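Local coordinates for protein interferon (Danio rerio, PDB 3PIV) that probably acts as a secreted type I interferon, a helical cytokine that binds a cell-surface receptor in antiviral defence, at residues F54-L59 with D95-V100; R9-T14 with R150-A155. All blocks are in the same frame, centred on the assembly; numbering follows the deposited sequence.

Interaction 1 of 2, residues F54-L59 with D95-V100; sequences FLVLTL and DLKECV
Val56 drives both of its methyl groups into the flank of helix 79-101, one meeting Leu96 and Val100, the other the chain of Lys97. CG2 of Val56 presses on CB of Leu96 at 3.5 Å, tighter than usual for two carbons; the two side chains slide past each other in opposite directions, so the valine methyl packs at the root of the leucine and not at its tip. The same CG2 also reaches CG2 of Val100 at 3.9 Å. The other branch, CG1, lies anti to the backbone N (chi1 173°) and is crossed at about a right angle by Lys97, whose CG comes within 3.7 Å of Val56 CG1. A bend at its last torsion (chi4 81°) brings the amino end back over that methyl, with Lys97 NZ 3.6 Å from Val56 CG1, while the charge itself is paired with Asp60 one turn further along helix 48-66. Over these segments the helix axes approach to 9.5 Å with their directions 139° apart, largely antiparallel, as two members of the helical bundle of the type I interferon fold, and no hydrogen bond links the two segments. Leu96 CD1 touches two leucines of the facing helix, CB of Leu55 and CD1 of Leu59, each at 4.1 Å; the CD1 methyls of Leu59 and Leu96 meet while their side chains cross at about a right angle. Leu96 also packs on Cys4, which the disulfide to Cys99 ties to helix 79-101, and Leu55 packs on Leu7.

Interaction 2 of 2, residues R9-T14 with R150-A155; sequences RYRIIT and RMDIIA
Ala155 sets its methyl over one face of the Tyr10 ring, a CH-pi contact with CB 3.7 Å from the ring centroid and displaced toward the CG-CD2 side of the rim. Tyr10 CG lies anti to the backbone N (chi1 -163°), which carries the ring across to helix 134-158; at the far end Tyr10 OH meets the methyl CE of Met151 at 3.9 Å. One turn away, Asp152 divides its carboxylate between two residues of helix 10-23. Thr14 OG1 donates to Asp152 OD1 over 2.7 Å, approaching on the anti side and 33° out of the carboxylate plane. The other oxygen, Asp152 OD2, lies near the guanidinium plane at the edge of Arg11 and forms a salt bridge with NH1 at 3.1 Å, a weak, bent hydrogen bond. The two planar groups are turned 61° against each other, so they do not meet as a flat, two-pronged pair. Each carboxylate oxygen of the buried Asp152 thus has a partner, the threonine bond being the shorter, which should restrain its rotation. Over these segments the helices run almost exactly antiparallel, closest approach of their axes 9.7 Å, pairing the first and last helices of a four-helix cytokine bundle.

In the fold
From the N terminus, the chain enters helix 10-23, which meets helix 134-158 only at the end of the chain: interaction 2 closes this long loop, joining the first and last helices across 135 intervening residues. Within that span, helix 48-66 leads through a connection to helix 79-101, and interaction 1 closes the shorter loop between them, so its loop lies wholly inside that of interaction 2. Their centres are 13 Å apart and their side chains meet directly. Met151 is the main junction, its CE lying 3.6 Å from CG of Leu59, and Tyr10 OH also packs against Leu59, so the helix pair of interaction 1 packs onto that of interaction 2 through Leu55, Leu59, Met151 and Tyr10.

Interaction 1 of 2, residues F54-L59 with D95-V100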
ATOM      1  N   PHE A  54      -9.807   0.415   5.505  1.00 19.55           N
ATOM      2  CA  PHE A  54      -8.788   1.236   4.851  1.00 18.43           C
ATOM      3  C   PHE A  54      -7.478   0.484   4.632  1.00 14.44           C
ATOM      4  O   PHE A  54      -6.786   0.699   3.632  1.00 16.51           O
ATOM      5  CB  PHE A  54      -8.495   2.495   5.677  1.00 15.82           C
ATOM      6  CG  PHE A  54      -7.438   3.383   5.060  1.00 15.76           C
ATOM      7  CD1 PHE A  54      -7.760   4.246   4.024  1.00 16.41           C
ATOM      8  CD2 PHE A  54      -6.113   3.320   5.487  1.00 17.54           C
ATOM      9  CE1 PHE A  54      -6.787   5.057   3.433  1.00 18.29           C
ATOM     10  CE2 PHE A  54      -5.124   4.138   4.907  1.00 15.10           C
ATOM     11  CZ  PHE A  54      -5.463   5.005   3.883  1.00 16.00           C
ATOM     12  N   LEU A  55      -7.111  -0.370   5.583  1.00 14.19           N
ATOM     13  CA  LEU A  55      -5.893  -1.149   5.424  1.00 18.20           C
ATOM     14  C   LEU A  55      -6.077  -2.156   4.283  1.00 16.16           C
ATOM     15  O   LEU A  55      -5.185  -2.325   3.459  1.00 14.89           O
ATOM     16  CB  LEU A  55      -5.508  -1.849   6.715  1.00 15.13           C
ATOM     17  CG  LEU A  55      -4.923  -0.931   7.783  1.00 20.51           C
ATOM     18  CD1 LEU A  55      -4.783  -1.688   9.089  1.00 14.41           C
ATOM     19  CD2 LEU A  55      -3.572  -0.356   7.336  1.00 18.05           C
ATOM     20  N   VAL A  56      -7.242  -2.790   4.224  1.00 13.35           N
ATOM     21  CA  VAL A  56      -7.508  -3.746   3.155  1.00 16.76           C
ATOM     22  C   VAL A  56      -7.495  -3.059   1.805  1.00 12.94           C
ATOM     23  O   VAL A  56      -6.856  -3.549   0.884  1.00 12.93           O
ATOM     24  CB  VAL A  56      -8.840  -4.480   3.316  1.00 15.64           C
ATOM     25  CG1 VAL A  56      -9.134  -5.341   2.059  1.00 14.19           C
ATOM     26  CG2 VAL A  56      -8.803  -5.342   4.549  1.00 16.01           C
ATOM     27  N   LEU A  57      -8.185  -1.923   1.698  1.00 12.41           N
ATOM     28  CA  LEU A  57      -8.229  -1.167   0.453  1.00 12.92           C
ATOM     29  C   LEU A  57      -6.835  -0.806  -0.028  1.00 14.91           C
ATOM     30  O   LEU A  57      -6.494  -1.051  -1.182  1.00 15.88           O
ATOM     31  CB  LEU A  57      -9.064   0.112   0.610  1.00 19.13           C
ATOM     32  CG  LEU A  57     -10.581  -0.061   0.674  1.00 16.44           C
ATOM     33  CD1 LEU A  57     -11.206   1.251   1.007  1.00 16.53           C
ATOM     34  CD2 LEU A  57     -11.142  -0.635  -0.651  1.00 17.78           C
ATOM     35  N   THR A  58      -6.033  -0.233   0.865  1.00 10.99           N
ATOM     36  CA  THR A  58      -4.690   0.203   0.521  1.00 14.92           C
ATOM     37  C   THR A  58      -3.745  -0.963   0.180  1.00 14.30           C
ATOM     38  O   THR A  58      -2.985  -0.898  -0.797  1.00 14.71           O
ATOM     39  CB  THR A  58      -4.085   1.104   1.635  1.00 12.42           C
ATOM     40  OG1 THR A  58      -5.061   2.074   2.050  1.00 12.85           O
ATOM     41  CG2 THR A  58      -2.878   1.827   1.100  1.00 13.30           C
ATOM     42  N   LEU A  59      -3.794  -2.027   0.976  1.00 13.58           N
ATOM     43  CA  LEU A  59      -2.988  -3.201   0.680  1.00 13.97           C
ATOM     44  C   LEU A  59      -3.298  -3.687  -0.730  1.00 11.02           C
ATOM     45  O   LEU A  59      -2.410  -4.019  -1.512  1.00 13.45           O
ATOM     46  CB  LEU A  59      -3.265  -4.324   1.695  1.00 13.01           C
ATOM     47  CG  LEU A  59      -2.661  -4.187   3.104  1.00 14.00           C
ATOM     48  CD1 LEU A  59      -3.310  -5.199   4.011  1.00 16.07           C
ATOM     49  CD2 LEU A  59      -1.134  -4.360   3.121  1.00 12.48           C
ATOM     50  N   ASP A  95      -6.437 -11.974   5.412  1.00 20.09           N
ATOM     51  CA  ASP A  95      -6.858 -12.130   6.810  1.00 25.56           C
ATOM     52  C   ASP A  95      -7.770 -10.999   7.296  1.00 26.11           C
ATOM     53  O   ASP A  95      -8.806 -11.253   7.907  1.00 28.51           O
ATOM     54  CB  ASP A  95      -5.645 -12.260   7.738  1.00 26.01           C
ATOM     55  CG  ASP A  95      -4.833 -13.519   7.466  1.00 24.89           C
ATOM     56  OD1 ASP A  95      -5.341 -14.408   6.763  1.00 28.83           O
ATOM     57  OD2 ASP A  95      -3.686 -13.613   7.946  1.00 30.75           O
ATOM     58  N   LEU A  96      -7.372  -9.753   7.036  1.00 22.15           N
ATOM     59  CA  LEU A  96      -8.172  -8.585   7.408  1.00 22.78           C
ATOM     60  C   LEU A  96      -9.549  -8.563   6.754  1.00 23.47           C
ATOM     61  O   LEU A  96     -10.515  -8.072   7.345  1.00 18.67           O
ATOM     62  CB  LEU A  96      -7.424  -7.283   7.083  1.00 19.33           C
ATOM     63  CG  LEU A  96      -6.227  -7.016   8.001  1.00 24.10           C
ATOM     64  CD1 LEU A  96      -5.358  -5.891   7.482  1.00 16.50           C
ATOM     65  CD2 LEU A  96      -6.716  -6.717   9.413  1.00 24.11           C
ATOM     66  N   LYS A  97      -9.638  -9.085   5.532  1.00 19.36           N
ATOM     67  CA  LYS A  97     -10.919  -9.153   4.837  1.00 21.61           C
ATOM     68  C   LYS A  97     -11.921  -9.961   5.660  1.00 21.99           C
ATOM     69  O   LYS A  97     -13.127  -9.753   5.583  1.00 20.77           O
ATOM     70  CB  LYS A  97     -10.759  -9.786   3.452  1.00 18.48           C
ATOM     71  CG  LYS A  97     -10.189  -8.858   2.391  1.00 18.48           C
ATOM     72  CD  LYS A  97      -9.877  -9.635   1.115  1.00 22.54           C
ATOM     73  CE  LYS A  97      -9.847  -8.746  -0.119  1.00 18.15           C
ATOM     74  NZ  LYS A  97      -8.563  -8.070  -0.190  1.00 22.46           N
ATOM     75  N   GLU A  98     -11.414 -10.896   6.444  1.00 22.95           N
ATOM     76  CA  GLU A  98     -12.292 -11.661   7.312  1.00 30.61           C
ATOM     77  C   GLU A  98     -13.025 -10.724   8.292  1.00 28.33           C
ATOM     78  O   GLU A  98     -14.243 -10.798   8.431  1.00 25.95           O
ATOM     79  CB  GLU A  98     -11.510 -12.761   8.031  1.00 28.83           C
ATOM     80  CG  GLU A  98     -12.336 -13.600   8.982  1.00 40.78           C
ATOM     81  CD  GLU A  98     -11.491 -14.601   9.753  1.00 46.87           C
ATOM     82  OE1 GLU A  98     -11.097 -15.630   9.156  1.00 50.02           O
ATOM     83  OE2 GLU A  98     -11.216 -14.352  10.953  1.00 45.56           O
ATOM     84  N   CYS A  99     -12.295  -9.821   8.941  1.00 25.70           N
ATOM     85  CA  CYS A  99     -12.936  -8.880   9.848  1.00 24.15           C
ATOM     86  C   CYS A  99     -13.890  -7.968   9.111  1.00 26.10           C
ATOM     87  O   CYS A  99     -14.970  -7.677   9.602  1.00 32.41           O
ATOM     88  CB  CYS A  99     -11.906  -8.039  10.601  1.00 24.86           C
ATOM     89  SG  CYS A  99     -10.573  -8.990  11.335  1.00 32.06           S
ATOM     90  N   VAL A 100     -13.488  -7.501   7.935  1.00 25.61           N
ATOM     91  CA  VAL A 100     -14.291  -6.543   7.180  1.00 24.64           C
ATOM     92  C   VAL A 100     -15.660  -7.117   6.800  1.00 27.61           C
ATOM     93  O   VAL A 100     -16.674  -6.407   6.796  1.00 25.77           O
ATOM     94  CB  VAL A 100     -13.543  -6.050   5.916  1.00 20.88           C
ATOM     95  CG1 VAL A 100     -14.447  -5.170   5.062  1.00 18.84           C
ATOM     96  CG2 VAL A 100     -12.280  -5.304   6.311  1.00 21.84           C
TER

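Interaction 2 of 2, residues R9-T14 with R150-A155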
ATOM      1  N   ARG A   9       0.468  -8.388  15.622  1.00 42.46           N
ATOM      2  CA  ARG A   9       1.776  -8.650  15.041  1.00 40.49           C
ATOM      3  C   ARG A   9       1.942  -7.981  13.672  1.00 34.41           C
ATOM      4  O   ARG A   9       2.759  -8.410  12.857  1.00 33.09           O
ATOM      5  CB  ARG A   9       2.021 -10.157  14.950  1.00 46.02           C
ATOM      6  CG  ARG A   9       2.288 -10.814  16.309  1.00 53.43           C
ATOM      7  CD  ARG A   9       2.333 -12.350  16.227  1.00 59.28           C
ATOM      8  NE  ARG A   9       3.466 -12.857  15.450  1.00 66.18           N
ATOM      9  CZ  ARG A   9       3.354 -13.519  14.300  1.00 64.84           C
ATOM     10  NH1 ARG A   9       2.153 -13.762  13.790  1.00 60.56           N
ATOM     11  NH2 ARG A   9       4.442 -13.944  13.665  1.00 57.41           N
ATOM     12  N   TYR A  10       1.185  -6.910  13.446  1.00 33.06           N
ATOM     13  CA  TYR A  10       1.209  -6.208  12.167  1.00 34.09           C
ATOM     14  C   TYR A  10       2.592  -5.639  11.879  1.00 29.26           C
ATOM     15  O   TYR A  10       3.001  -5.532  10.731  1.00 30.26           O
ATOM     16  CB  TYR A  10       0.159  -5.089  12.137  1.00 32.20           C
ATOM     17  CG  TYR A  10      -0.158  -4.611  10.740  1.00 30.75           C
ATOM     18  CD1 TYR A  10      -1.268  -5.095  10.056  1.00 25.91           C
ATOM     19  CD2 TYR A  10       0.666  -3.692  10.093  1.00 25.49           C
ATOM     20  CE1 TYR A  10      -1.562  -4.666   8.773  1.00 29.43           C
ATOM     21  CE2 TYR A  10       0.385  -3.260   8.806  1.00 26.13           C
ATOM     22  CZ  TYR A  10      -0.730  -3.751   8.150  1.00 29.52           C
ATOM     23  OH  TYR A  10      -1.016  -3.331   6.875  1.00 27.21           O
ATOM     24  N   ARG A  11       3.304  -5.272  12.938  1.00 33.13           N
ATOM     25  CA  ARG A  11       4.644  -4.721  12.814  1.00 29.86           C
ATOM     26  C   ARG A  11       5.500  -5.707  12.033  1.00 25.71           C
ATOM     27  O   ARG A  11       6.383  -5.327  11.279  1.00 25.46           O
ATOM     28  CB  ARG A  11       5.228  -4.438  14.202  1.00 28.28           C
ATOM     29  CG  ARG A  11       6.627  -3.840  14.188  1.00 30.81           C
ATOM     30  CD  ARG A  11       6.659  -2.487  13.480  1.00 35.39           C
ATOM     31  NE  ARG A  11       8.036  -2.048  13.258  1.00 38.11           N
ATOM     32  CZ  ARG A  11       8.392  -0.931  12.625  1.00 44.27           C
ATOM     33  NH1 ARG A  11       7.470  -0.104  12.134  1.00 42.81           N
ATOM     34  NH2 ARG A  11       9.684  -0.642  12.483  1.00 45.12           N
ATOM     35  N   ILE A  12       5.201  -6.988  12.189  1.00 31.88           N
ATOM     36  CA  ILE A  12       5.889  -8.027  11.428  1.00 31.33           C
ATOM     37  C   ILE A  12       5.697  -7.879   9.910  1.00 27.89           C
ATOM     38  O   ILE A  12       6.644  -8.041   9.138  1.00 27.85           O
ATOM     39  CB  ILE A  12       5.412  -9.422  11.854  1.00 31.57           C
ATOM     40  CG1 ILE A  12       5.742  -9.659  13.325  1.00 37.59           C
ATOM     41  CG2 ILE A  12       5.998 -10.487  10.948  1.00 29.87           C
ATOM     42  CD1 ILE A  12       7.154  -9.329  13.682  1.00 34.82           C
ATOM     43  N   ILE A  13       4.469  -7.586   9.494  1.00 28.61           N
ATOM     44  CA  ILE A  13       4.163  -7.371   8.079  1.00 23.92           C
ATOM     45  C   ILE A  13       4.918  -6.157   7.605  1.00 24.60           C
ATOM     46  O   ILE A  13       5.502  -6.149   6.518  1.00 24.53           O
ATOM     47  CB  ILE A  13       2.656  -7.099   7.856  1.00 27.28           C
ATOM     48  CG1 ILE A  13       1.819  -8.321   8.232  1.00 31.77           C
ATOM     49  CG2 ILE A  13       2.394  -6.701   6.416  1.00 29.37           C
ATOM     50  CD1 ILE A  13       2.453  -9.651   7.865  1.00 25.09           C
ATOM     51  N   THR A  14       4.898  -5.123   8.438  1.00 22.45           N
ATOM     52  CA  THR A  14       5.579  -3.875   8.136  1.00 24.02           C
ATOM     53  C   THR A  14       7.071  -4.082   7.916  1.00 20.00           C
ATOM     54  O   THR A  14       7.626  -3.643   6.918  1.00 18.73           O
ATOM     55  CB  THR A  14       5.382  -2.850   9.267  1.00 23.06           C
ATOM     56  OG1 THR A  14       3.984  -2.544   9.407  1.00 20.22           O
ATOM     57  CG2 THR A  14       6.167  -1.594   8.974  1.00 25.53           C
ATOM     58  N   ARG A 150       3.128   4.657   7.233  1.00 17.00           N
ATOM     59  CA  ARG A 150       1.910   5.182   7.834  1.00 16.25           C
ATOM     60  C   ARG A 150       0.863   4.095   8.165  1.00 17.37           C
ATOM     61  O   ARG A 150       0.178   4.185   9.188  1.00 15.18           O
ATOM     62  CB  ARG A 150       1.307   6.266   6.946  1.00 14.46           C
ATOM     63  CG  ARG A 150       2.210   7.497   6.730  1.00 21.25           C
ATOM     64  CD  ARG A 150       2.410   8.339   7.995  1.00 17.51           C
ATOM     65  NE  ARG A 150       1.165   8.842   8.580  1.00 23.70           N
ATOM     66  CZ  ARG A 150       0.625  10.037   8.325  1.00 20.68           C
ATOM     67  NH1 ARG A 150       1.204  10.856   7.467  1.00 21.65           N
ATOM     68  NH2 ARG A 150      -0.510  10.402   8.908  1.00 17.59           N
ATOM     69  N   MET A 151       0.729   3.086   7.307  1.00 13.46           N
ATOM     70  CA  MET A 151      -0.183   1.982   7.593  1.00 16.34           C
ATOM     71  C   MET A 151       0.133   1.339   8.927  1.00 11.85           C
ATOM     72  O   MET A 151      -0.758   0.959   9.654  1.00 15.32           O
ATOM     73  CB  MET A 151      -0.161   0.930   6.478  1.00 12.30           C
ATOM     74  CG  MET A 151      -0.802   1.421   5.187  1.00 13.88           C
ATOM     75  SD  MET A 151      -0.339   0.400   3.772  1.00 17.56           S
ATOM     76  CE  MET A 151      -1.615  -0.862   3.864  1.00 12.42           C
ATOM     77  N   ASP A 152       1.412   1.240   9.246  1.00 17.80           N
ATOM     78  CA  ASP A 152       1.857   0.615  10.486  1.00 22.74           C
ATOM     79  C   ASP A 152       1.413   1.414  11.721  1.00 19.60           C
ATOM     80  O   ASP A 152       1.109   0.851  12.773  1.00 17.42           O
ATOM     81  CB  ASP A 152       3.382   0.476  10.460  1.00 20.16           C
ATOM     82  CG  ASP A 152       3.931  -0.155  11.715  1.00 27.34           C
ATOM     83  OD1 ASP A 152       3.799  -1.391  11.875  1.00 26.91           O
ATOM     84  OD2 ASP A 152       4.502   0.586  12.539  1.00 24.75           O
ATOM     85  N   ILE A 153       1.373   2.730  11.581  1.00 17.07           N
ATOM     86  CA  ILE A 153       0.892   3.590  12.646  1.00 18.81           C
ATOM     87  C   ILE A 153      -0.592   3.331  12.857  1.00 19.00           C
ATOM     88  O   ILE A 153      -1.045   3.109  13.969  1.00 20.74           O
ATOM     89  CB  ILE A 153       1.122   5.075  12.310  1.00 17.18           C
ATOM     90  CG1 ILE A 153       2.624   5.394  12.322  1.00 18.17           C
ATOM     91  CG2 ILE A 153       0.377   5.974  13.290  1.00 18.77           C
ATOM     92  CD1 ILE A 153       2.922   6.852  12.050  1.00 14.34           C
ATOM     93  N   ILE A 154      -1.338   3.342  11.766  1.00 19.94           N
ATOM     94  CA  ILE A 154      -2.765   3.055  11.813  1.00 19.59           C
ATOM     95  C   ILE A 154      -3.055   1.687  12.422  1.00 21.96           C
ATOM     96  O   ILE A 154      -3.998   1.542  13.191  1.00 20.94           O
ATOM     97  CB  ILE A 154      -3.384   3.146  10.414  1.00 18.58           C
ATOM     98  CG1 ILE A 154      -3.402   4.613   9.955  1.00 20.92           C
ATOM     99  CG2 ILE A 154      -4.779   2.523  10.401  1.00 17.79           C
ATOM    100  CD1 ILE A 154      -3.633   4.771   8.468  1.00 20.08           C
ATOM    101  N   ALA A 155      -2.256   0.683  12.076  1.00 20.05           N
ATOM    102  CA  ALA A 155      -2.446  -0.642  12.638  1.00 22.32           C
ATOM    103  C   ALA A 155      -2.163  -0.614  14.137  1.00 27.00           C
ATOM    104  O   ALA A 155      -2.949  -1.134  14.926  1.00 26.41           O
ATOM    105  CB  ALA A 155      -1.562  -1.671  11.939  1.00 19.16           C
TER